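Local structure of uncharacterized protein (3NNG) at residues Ser15-Ser20 with Arg70-Thr75; His40-Gly45 with Cys62-Val67; Ile140-Pro145 with Thr149-Ile154. The protein is of unknown function but carries a calcium-bound F5/8 type C (discoidin-like) domain, a family whose members commonly bind carbohydrates or membrane lipids. The protein carries 1 engineered substitution. All coordinates share one frame; numbering follows the deposited sequence.

How the contacts relate
From the N terminus, strand 14-16 runs into the loop that carries Val17 and Arg19; contact 1 joins this region to the start of strand 71-79 and closes a long loop. Nested inside that loop, contact 2 sets the calcium-binding segment 40-45 against strand 63-68. Contact 3 follows in series and closes a much shorter loop between strands 124-144 and 148-159. Backbone bonds from Cys62 and Trp64 to Cys142 and Ile140 make contacts 2 and 3 sheet neighbours, and both supply ligands to one calcium ion. Arg19, from contact 1, reaches contact 3 through a salt bridge with Glu153 and packs on Ile43 of contact 2.

Contact 1 of 3, residues Ser15-Ser20 with Arg70-Thr75; sequences SAVDRS and RPVTLT
In the beta sandwich of the F5/8 type C domain, Val17, just past strand 14-16, packs against Val72 and Arg70 where the chain turns a corner into strand 71-79. The two valines meet tip to tip. The Val72 methyl CG1 faces the fork of Val17, 3.9 Å from Val17 CG2 and 4.0 Å from Val17 CG1, so both branches of Val17 share one methyl of its partner. Arg70 approaches the same residue obliquely: its NH2 lies 3.9 Å from Val17 CG1. The arginine chain runs out extended as far as CD and then bends (chi3 70°), which turns the guanidinium so that NH2 is the atom nearest Val17. Its charge is paired on strand 148-159, where Glu158 forms a salt bridge with NH2. Val17 itself is tied by backbone bonding to Leu156 of that strand and also touches Trp22.

A water bridges the polar border of the contact. It accepts from Asp18 N at 2.8 Å and, weakly, from Arg70 NH2 at 3.2 Å. Asp18 then shapes the departing loop as an Asx turn, its OD1 taking two donors from one residue. Ser20 OG uses the syn lone pair of Asp18 OD1 at 3.2 Å, while Ser20 N, 3.1 Å from that oxygen, comes in from 53° above the carboxylate plane in a nearly linear hydrogen bond (N-H...O 173°).

Contact 2 of 3, residues His40-Gly45 with Cys62-Val67; sequences HLAIDG and CWWNTV. With CA (calcium ion), chain C.
Trp64 meets two consecutive residues of the calcium-binding segment, Ala42 and Ile43, through NE1 and the nearby CZ2 and CH2 of its indole. Ala42 CB sits 3.7 Å from Trp64 NE1, at the five-membered ring. Ile43 meets the six-membered ring, its CG2 methyl 3.5 Å from Trp64 CZ2 and 3.8 Å from Trp64 CH2. Both methyls approach the ring system obliquely.

The torsions explain the meeting. Trp64 has CG anti to its backbone N (chi1 -179°), which carries the indole straight out from strand 63-68 toward the loop. In Ile43, CG1 is wedged between the backbone N and the carbonyl carbon (chi1 59°), leaving CG2 as the branch that bears on the tryptophan. The indole N-H is not spent on Ala42: it is hydrogen-bonded to Ala39 O just before the segment, which fixes the ring relative to the loop. The segment is wound as a 3-10 turn, with Ile43 N bonded to His40 O at 3.1 Å. Strand 148-159 adds a further support, Ala42 being backbone-bonded to Ile154, whose side chain touches both Ile43 and Trp64.

On the side of the turn away from the indole lies the calcium ion. Leu41 O binds it at 2.4 Å and Asp44 OD1 at 2.6 Å; Asp44 OD2 stays 3.8 Å from the metal, so the carboxylate coordinates through one oxygen. Glu46 O, Thr49 O and OG1, Ala152 O and Glu153 OE2 bring the coordinating protein atoms to seven. A calcium site built largely from main-chain carbonyls, drawn from the 41-49 region and from Ala152, and backed by the hydrophobic core of the sandwich, is a familiar feature of F5/8 type C domains and related carbohydrate-binding modules, where the metal is probably structural.

Contact 3 of 3, residues Ile140-Pro145 with Thr149-Ile154; sequences INCLTP and TGFAEI. With CA (calcium ion), chain C.
Phe151 offers its ring edge to Ile140: the CG2 methyl of Ile140 lies near the ring plane, 4.0 Å from Phe151 CZ and 4.1 Å from Phe151 CE1. The two side chains lie alongside each other, pointing opposite ways. Phe151 holds CG between its backbone N and carbonyl carbon (chi1 43°), a setting that stands the ring up from strand 148-159 into the interior. Cys142 approaches the same ring obliquely, with SG 4.3 Å from Phe151 CE1, and turns its CB toward Thr149, 4.0 Å from Thr149 CG2. Farther along, Ile154 makes a looser contact through its CD1 with the CG2 methyl of Ile140.

These residues face one another across the core of the jelly-roll-like beta sandwich. The axes of segments 140-144 and 149-151 come within 8.8 Å, their N-to-C directions 133° apart, and no hydrogen bond joins the two segments. Strand 140-144 finds its backbone partners in Trp64 and Cys62 on one flank, and in Glu95 and Ser93 on the other, with a classic beta bulge where Leu143 and Thr144 both face Ser93.

Past the bulge, a cis peptide introduces Pro145, whose ring lies roughly perpendicular to the Thr149 side chain, Pro145 CD resting 3.7 Å from Thr149 OG1. That hydroxyl is hydrogen-bonded to Tyr89 O. At the other end of the segment, Ala152 O and Glu153 OE2 bind the calcium ion, at 2.5 Å and 2.6 Å, and the second carboxylate oxygen, Glu153 OE1, forms a salt bridge with Arg19 NH1.

Contact 1 of 3, residues Ser15-Ser20 with Arg70-Thr75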
loop_
_atom_site.group_PDB
_atom_site.type_symbol
_atom_site.label_atom_id
_atom_site.label_comp_id
_atom_site.label_asym_id
_atom_site.label_seq_id
_atom_site.Cartn_x
_atom_site.Cartn_y
_atom_site.Cartn_z
ATOM N N SER A 15 6.572 -7.302 12.392
ATOM C CA SER A 15 7.490 -7.957 11.468
ATOM C C SER A 15 7.004 -7.802 10.026
ATOM O O SER A 15 5.896 -8.216 9.705
ATOM C CB SER A 15 7.604 -9.439 11.808
ATOM O OG SER A 15 8.759 -10.001 11.227
ATOM N N ALA A 16 7.824 -7.205 9.164
ATOM C CA ALA A 16 7.477 -7.073 7.745
ATOM C C ALA A 16 7.253 -8.448 7.108
ATOM O O ALA A 16 8.044 -9.366 7.303
ATOM C CB ALA A 16 8.564 -6.328 6.998
ATOM N N VAL A 17 6.178 -8.582 6.342
ATOM C CA VAL A 17 5.868 -9.842 5.670
ATOM C C VAL A 17 6.667 -9.954 4.364
ATOM O O VAL A 17 6.659 -9.027 3.552
ATOM C CB VAL A 17 4.349 -9.933 5.372
ATOM C CG1 VAL A 17 4.011 -11.156 4.518
ATOM C CG2 VAL A 17 3.539 -9.918 6.664
ATOM N N ASP A 18 7.352 -11.080 4.166
ATOM C CA ASP A 18 8.098 -11.336 2.926
ATOM C C ASP A 18 7.166 -11.228 1.722
ATOM O O ASP A 18 6.073 -11.796 1.733
ATOM C CB ASP A 18 8.767 -12.718 2.966
ATOM C CG ASP A 18 9.116 -13.248 1.572
ATOM O OD1 ASP A 18 9.632 -12.475 0.741
ATOM O OD2 ASP A 18 8.880 -14.445 1.297
ATOM N N ARG A 19 7.605 -10.507 0.685
ATOM C CA ARG A 19 6.720 -10.100 -0.412
ATOM C C ARG A 19 6.991 -10.824 -1.739
ATOM O O ARG A 19 6.234 -10.680 -2.706
ATOM C CB ARG A 19 6.823 -8.573 -0.630
ATOM C CG ARG A 19 6.410 -7.729 0.584
ATOM C CD ARG A 19 6.794 -6.263 0.436
ATOM N NE ARG A 19 8.238 -6.080 0.359
ATOM C CZ ARG A 19 8.850 -4.903 0.231
ATOM N NH1 ARG A 19 8.149 -3.764 0.167
ATOM N NH2 ARG A 19 10.178 -4.864 0.161
ATOM N N SER A 20 8.066 -11.600 -1.781
ATOM C CA SER A 20 8.563 -12.159 -3.041
ATOM C C SER A 20 7.581 -13.073 -3.777
ATOM O O SER A 20 7.753 -13.323 -4.964
ATOM C CB SER A 20 9.874 -12.919 -2.810
ATOM O OG SER A 20 9.643 -14.049 -1.995
ATOM N N ARG A 70 0.906 -16.324 1.453
ATOM C CA ARG A 70 0.645 -16.823 2.804
ATOM C C ARG A 70 -0.157 -15.779 3.567
ATOM O O ARG A 70 0.353 -14.707 3.894
ATOM C CB ARG A 70 1.956 -17.106 3.548
ATOM C CG ARG A 70 1.787 -17.307 5.058
ATOM C CD ARG A 70 3.137 -17.505 5.793
ATOM N NE ARG A 70 3.948 -16.288 5.839
ATOM C CZ ARG A 70 3.816 -15.332 6.758
ATOM N NH1 ARG A 70 2.905 -15.432 7.715
ATOM N NH2 ARG A 70 4.596 -14.263 6.724
ATOM N N PRO A 71 -1.423 -16.091 3.861
ATOM C CA PRO A 71 -2.263 -15.154 4.620
ATOM C C PRO A 71 -1.658 -14.809 5.980
ATOM O O PRO A 71 -0.991 -15.640 6.610
ATOM C CB PRO A 71 -3.577 -15.908 4.817
ATOM C CG PRO A 71 -3.534 -17.086 3.914
ATOM C CD PRO A 71 -2.159 -17.261 3.353
ATOM N N VAL A 72 -1.886 -13.583 6.429
ATOM C CA VAL A 72 -1.316 -13.160 7.695
ATOM C C VAL A 72 -2.357 -12.529 8.604
ATOM O O VAL A 72 -3.394 -12.029 8.158
ATOM C CB VAL A 72 -0.152 -12.162 7.514
ATOM C CG1 VAL A 72 0.820 -12.635 6.427
ATOM C CG2 VAL A 72 -0.679 -10.764 7.199
ATOM N N THR A 73 -2.060 -12.554 9.892
ATOM C CA THR A 73 -2.820 -11.771 10.831
ATOM C C THR A 73 -2.254 -10.352 10.766
ATOM O O THR A 73 -1.207 -10.065 11.332
ATOM C CB THR A 73 -2.739 -12.402 12.222
ATOM O OG1 THR A 73 -3.369 -13.686 12.151
ATOM C CG2 THR A 73 -3.449 -11.536 13.259
ATOM N N LEU A 74 -2.950 -9.480 10.044
ATOM C CA LEU A 74 -2.415 -8.168 9.674
ATOM C C LEU A 74 -2.459 -7.163 10.814
ATOM O O LEU A 74 -3.545 -6.801 11.278
ATOM C CB LEU A 74 -3.208 -7.620 8.487
ATOM C CG LEU A 74 -2.783 -6.263 7.945
ATOM C CD1 LEU A 74 -1.308 -6.319 7.537
ATOM C CD2 LEU A 74 -3.668 -5.861 6.763
ATOM N N THR A 75 -1.286 -6.689 11.243
ATOM C CA THR A 75 -1.216 -5.727 12.346
ATOM C C THR A 75 -1.099 -4.272 11.875
ATOM O O THR A 75 -1.332 -3.340 12.636
ATOM C CB THR A 75 -0.073 -6.059 13.346
ATOM O OG1 THR A 75 -0.191 -5.217 14.498
ATOM C CG2 THR A 75 1.301 -5.847 12.711
HETATM O O HOH W 1 7.541 -13.151 6.082
#

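Contact 2 of 3, residues His40-Gly45 with Cys62-Val67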
loop_
_atom_site.group_PDB
_atom_site.type_symbol
_atom_site.label_atom_id
_atom_site.label_comp_id
_atom_site.label_asym_id
_atom_site.label_seq_id
_atom_site.Cartn_x
_atom_site.Cartn_y
_atom_site.Cartn_z
ATOM N N HIS A 40 4.461 -3.656 -9.092
ATOM C CA HIS A 40 5.487 -4.505 -8.487
ATOM C C HIS A 40 6.644 -3.657 -7.970
ATOM O O HIS A 40 7.386 -4.069 -7.080
ATOM C CB HIS A 40 6.001 -5.528 -9.514
ATOM C CG HIS A 40 6.657 -4.901 -10.707
ATOM N ND1 HIS A 40 5.938 -4.408 -11.780
ATOM C CD2 HIS A 40 7.958 -4.675 -10.997
ATOM C CE1 HIS A 40 6.767 -3.913 -12.675
ATOM N NE2 HIS A 40 8.004 -4.056 -12.224
ATOM N N LEU A 41 6.801 -2.465 -8.531
ATOM C CA LEU A 41 7.860 -1.573 -8.064
ATOM C C LEU A 41 7.616 -1.080 -6.645
ATOM O O LEU A 41 8.538 -0.630 -5.997
ATOM C CB LEU A 41 8.067 -0.391 -9.016
ATOM C CG LEU A 41 8.496 -0.757 -10.442
ATOM C CD1 LEU A 41 8.590 0.484 -11.318
ATOM C CD2 LEU A 41 9.828 -1.504 -10.462
ATOM N N ALA A 42 6.386 -1.171 -6.149
ATOM C CA ALA A 42 6.129 -0.809 -4.751
ATOM C C ALA A 42 6.619 -1.849 -3.730
ATOM O O ALA A 42 6.643 -1.573 -2.524
ATOM C CB ALA A 42 4.642 -0.535 -4.536
ATOM N N ILE A 43 6.978 -3.046 -4.192
ATOM C CA ILE A 43 7.388 -4.105 -3.264
ATOM C C ILE A 43 8.752 -4.719 -3.600
ATOM O O ILE A 43 8.996 -5.887 -3.303
ATOM C CB ILE A 43 6.331 -5.240 -3.174
ATOM C CG1 ILE A 43 6.088 -5.860 -4.554
ATOM C CG2 ILE A 43 5.002 -4.708 -2.584
ATOM C CD1 ILE A 43 5.573 -7.290 -4.495
ATOM N N ASP A 44 9.643 -3.944 -4.213
ATOM C CA ASP A 44 10.930 -4.502 -4.645
ATOM C C ASP A 44 12.100 -4.155 -3.721
ATOM O O ASP A 44 13.236 -4.544 -3.981
ATOM C CB ASP A 44 11.245 -4.111 -6.098
ATOM C CG ASP A 44 11.441 -2.615 -6.275
ATOM O OD1 ASP A 44 11.488 -1.901 -5.254
ATOM O OD2 ASP A 44 11.562 -2.161 -7.437
ATOM N N GLY A 45 11.813 -3.436 -2.640
ATOM C CA GLY A 45 12.817 -3.102 -1.645
ATOM C C GLY A 45 13.625 -1.851 -1.933
ATOM O O GLY A 45 14.529 -1.522 -1.167
ATOM N N CYS A 62 -8.296 4.852 -7.856
ATOM C CA CYS A 62 -6.862 4.872 -7.572
ATOM C C CYS A 62 -6.549 3.881 -6.465
ATOM O O CYS A 62 -6.901 4.112 -5.302
ATOM C CB CYS A 62 -6.433 6.276 -7.140
ATOM S SG CYS A 62 -4.639 6.454 -6.873
ATOM N N TRP A 63 -5.899 2.776 -6.813
ATOM C CA TRP A 63 -5.692 1.719 -5.821
ATOM C C TRP A 63 -4.533 0.775 -6.157
ATOM O O TRP A 63 -4.097 0.674 -7.312
ATOM C CB TRP A 63 -6.993 0.938 -5.591
ATOM C CG TRP A 63 -7.582 0.349 -6.853
ATOM C CD1 TRP A 63 -8.553 0.901 -7.644
ATOM C CD2 TRP A 63 -7.221 -0.897 -7.472
ATOM N NE1 TRP A 63 -8.815 0.079 -8.717
ATOM C CE2 TRP A 63 -8.015 -1.032 -8.631
ATOM C CE3 TRP A 63 -6.295 -1.906 -7.163
ATOM C CZ2 TRP A 63 -7.912 -2.138 -9.480
ATOM C CZ3 TRP A 63 -6.196 -3.004 -8.009
ATOM C CH2 TRP A 63 -7.002 -3.111 -9.151
ATOM N N TRP A 64 -4.027 0.110 -5.126
ATOM C CA TRP A 64 -2.957 -0.866 -5.261
ATOM C C TRP A 64 -3.374 -2.103 -4.456
ATOM O O TRP A 64 -3.955 -1.988 -3.377
ATOM C CB TRP A 64 -1.623 -0.271 -4.774
ATOM C CG TRP A 64 -0.413 -1.193 -4.889
ATOM C CD1 TRP A 64 0.576 -1.172 -5.859
ATOM C CD2 TRP A 64 -0.046 -2.232 -3.970
ATOM N NE1 TRP A 64 1.523 -2.143 -5.589
ATOM C CE2 TRP A 64 1.157 -2.815 -4.452
ATOM C CE3 TRP A 64 -0.620 -2.728 -2.790
ATOM C CZ2 TRP A 64 1.782 -3.869 -3.794
ATOM C CZ3 TRP A 64 0.007 -3.785 -2.132
ATOM C CH2 TRP A 64 1.198 -4.342 -2.636
ATOM N N ASN A 65 -3.100 -3.283 -4.995
ATOM C CA ASN A 65 -3.670 -4.517 -4.462
ATOM C C ASN A 65 -2.616 -5.604 -4.437
ATOM O O ASN A 65 -1.776 -5.668 -5.343
ATOM C CB ASN A 65 -4.839 -4.971 -5.341
ATOM C CG ASN A 65 -5.588 -6.164 -4.764
ATOM O OD1 ASN A 65 -5.208 -7.324 -4.972
ATOM N ND2 ASN A 65 -6.660 -5.884 -4.042
ATOM N N THR A 66 -2.645 -6.445 -3.404
ATOM C CA THR A 66 -1.785 -7.622 -3.366
ATOM C C THR A 66 -2.550 -8.880 -2.945
ATOM O O THR A 66 -3.330 -8.868 -1.980
ATOM C CB THR A 66 -0.543 -7.421 -2.449
ATOM O OG1 THR A 66 0.275 -8.600 -2.480
ATOM C CG2 THR A 66 -0.964 -7.140 -1.001
ATOM N N VAL A 67 -2.348 -9.953 -3.701
ATOM C CA VAL A 67 -2.748 -11.283 -3.264
ATOM C C VAL A 67 -1.555 -11.875 -2.526
ATOM O O VAL A 67 -0.494 -12.072 -3.116
ATOM C CB VAL A 67 -3.090 -12.197 -4.464
ATOM C CG1 VAL A 67 -3.749 -13.486 -3.983
ATOM C CG2 VAL A 67 -3.993 -11.472 -5.452
HETATM CA CA CA C . 10.347 0.420 -4.858
#

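Contact 3 of 3, residues Ile140-Pro145 with Thr149-Ile154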
loop_
_atom_site.group_PDB
_atom_site.type_symbol
_atom_site.label_atom_id
_atom_site.label_comp_id
_atom_site.label_asym_id
_atom_site.label_seq_id
_atom_site.Cartn_x
_atom_site.Cartn_y
_atom_site.Cartn_z
ATOM N N ILE A 140 -5.346 -1.072 -1.066
ATOM C CA ILE A 140 -5.357 0.290 -0.568
ATOM C C ILE A 140 -5.939 1.262 -1.597
ATOM O O ILE A 140 -5.361 1.476 -2.662
ATOM C CB ILE A 140 -3.955 0.733 -0.059
ATOM C CG1 ILE A 140 -3.986 2.170 0.462
ATOM C CG2 ILE A 140 -2.891 0.552 -1.134
ATOM C CD1 ILE A 140 -2.722 2.569 1.243
ATOM N N ASN A 141 -7.103 1.827 -1.284
ATOM C CA ASN A 141 -7.731 2.843 -2.126
ATOM C C ASN A 141 -7.232 4.225 -1.721
ATOM O O ASN A 141 -7.550 4.703 -0.618
ATOM C CB ASN A 141 -9.257 2.775 -2.001
ATOM C CG ASN A 141 -9.831 1.501 -2.606
ATOM O OD1 ASN A 141 -9.546 1.176 -3.760
ATOM N ND2 ASN A 141 -10.633 0.767 -1.829
ATOM N N CYS A 142 -6.440 4.847 -2.599
ATOM C CA CYS A 142 -5.804 6.122 -2.315
ATOM C C CYS A 142 -6.786 7.245 -2.573
ATOM O O CYS A 142 -7.292 7.383 -3.683
ATOM C CB CYS A 142 -4.530 6.287 -3.160
ATOM S SG CYS A 142 -3.355 4.925 -2.819
ATOM N N LEU A 143 -7.067 8.017 -1.529
ATOM C CA LEU A 143 -8.053 9.092 -1.593
ATOM C C LEU A 143 -7.447 10.433 -2.007
ATOM O O LEU A 143 -7.929 11.069 -2.945
ATOM C CB LEU A 143 -8.797 9.221 -0.255
ATOM C CG LEU A 143 -9.533 7.941 0.157
ATOM C CD1 LEU A 143 -10.148 8.085 1.551
ATOM C CD2 LEU A 143 -10.602 7.552 -0.883
ATOM N N THR A 144 -6.402 10.873 -1.310
ATOM C CA THR A 144 -5.715 12.087 -1.722
ATOM C C THR A 144 -4.203 11.852 -1.683
ATOM O O THR A 144 -3.733 11.022 -0.913
ATOM C CB THR A 144 -6.078 13.303 -0.820
ATOM O OG1 THR A 144 -5.638 13.047 0.518
ATOM C CG2 THR A 144 -7.594 13.570 -0.816
ATOM N N PRO A 145 -3.446 12.579 -2.522
ATOM C CA PRO A 145 -4.004 13.555 -3.467
ATOM C C PRO A 145 -4.835 12.877 -4.550
ATOM O O PRO A 145 -4.619 11.695 -4.815
ATOM C CB PRO A 145 -2.758 14.222 -4.071
ATOM C CG PRO A 145 -1.646 13.295 -3.817
ATOM C CD PRO A 145 -1.974 12.572 -2.537
ATOM N N THR A 149 -0.747 10.150 -7.578
ATOM C CA THR A 149 -0.055 9.710 -6.376
ATOM C C THR A 149 0.559 8.318 -6.586
ATOM O O THR A 149 0.490 7.748 -7.684
ATOM C CB THR A 149 -1.008 9.756 -5.122
ATOM O OG1 THR A 149 -0.255 9.603 -3.911
ATOM C CG2 THR A 149 -2.085 8.668 -5.189
ATOM N N GLY A 150 1.155 7.775 -5.530
ATOM C CA GLY A 150 1.754 6.455 -5.579
ATOM C C GLY A 150 2.619 6.258 -4.351
ATOM O O GLY A 150 2.501 7.011 -3.392
ATOM N N PHE A 151 3.491 5.256 -4.381
ATOM C CA PHE A 151 4.444 5.062 -3.293
ATOM C C PHE A 151 5.550 4.108 -3.710
ATOM O O PHE A 151 5.342 3.249 -4.562
ATOM C CB PHE A 151 3.763 4.609 -1.992
ATOM C CG PHE A 151 2.704 3.541 -2.180
ATOM C CD1 PHE A 151 1.369 3.820 -1.924
ATOM C CD2 PHE A 151 3.051 2.252 -2.577
ATOM C CE1 PHE A 151 0.389 2.842 -2.085
ATOM C CE2 PHE A 151 2.092 1.271 -2.738
ATOM C CZ PHE A 151 0.744 1.563 -2.499
ATOM N N ALA A 152 6.733 4.287 -3.129
ATOM C CA ALA A 152 7.911 3.579 -3.604
ATOM C C ALA A 152 8.024 2.241 -2.923
ATOM O O ALA A 152 8.502 1.283 -3.505
ATOM C CB ALA A 152 9.158 4.398 -3.379
ATOM N N GLU A 153 7.556 2.175 -1.687
ATOM C CA GLU A 153 7.632 0.949 -0.920
ATOM C C GLU A 153 6.434 0.841 -0.007
ATOM O O GLU A 153 6.171 1.746 0.776
ATOM C CB GLU A 153 8.915 0.942 -0.085
ATOM C CG GLU A 153 10.132 0.570 -0.909
ATOM C CD GLU A 153 10.017 -0.851 -1.442
ATOM O OE1 GLU A 153 9.817 -1.772 -0.628
ATOM O OE2 GLU A 153 10.116 -1.046 -2.663
ATOM N N ILE A 154 5.709 -0.266 -0.123
ATOM C CA ILE A 154 4.679 -0.614 0.839
ATOM C C ILE A 154 5.013 -1.952 1.493
ATOM O O ILE A 154 5.549 -2.853 0.850
ATOM C CB ILE A 154 3.302 -0.720 0.193
ATOM C CG1 ILE A 154 2.241 -0.908 1.283
ATOM C CG2 ILE A 154 3.275 -1.873 -0.847
ATOM C CD1 ILE A 154 0.822 -0.690 0.781
HETATM CA CA CA C . 10.347 0.420 -4.858
#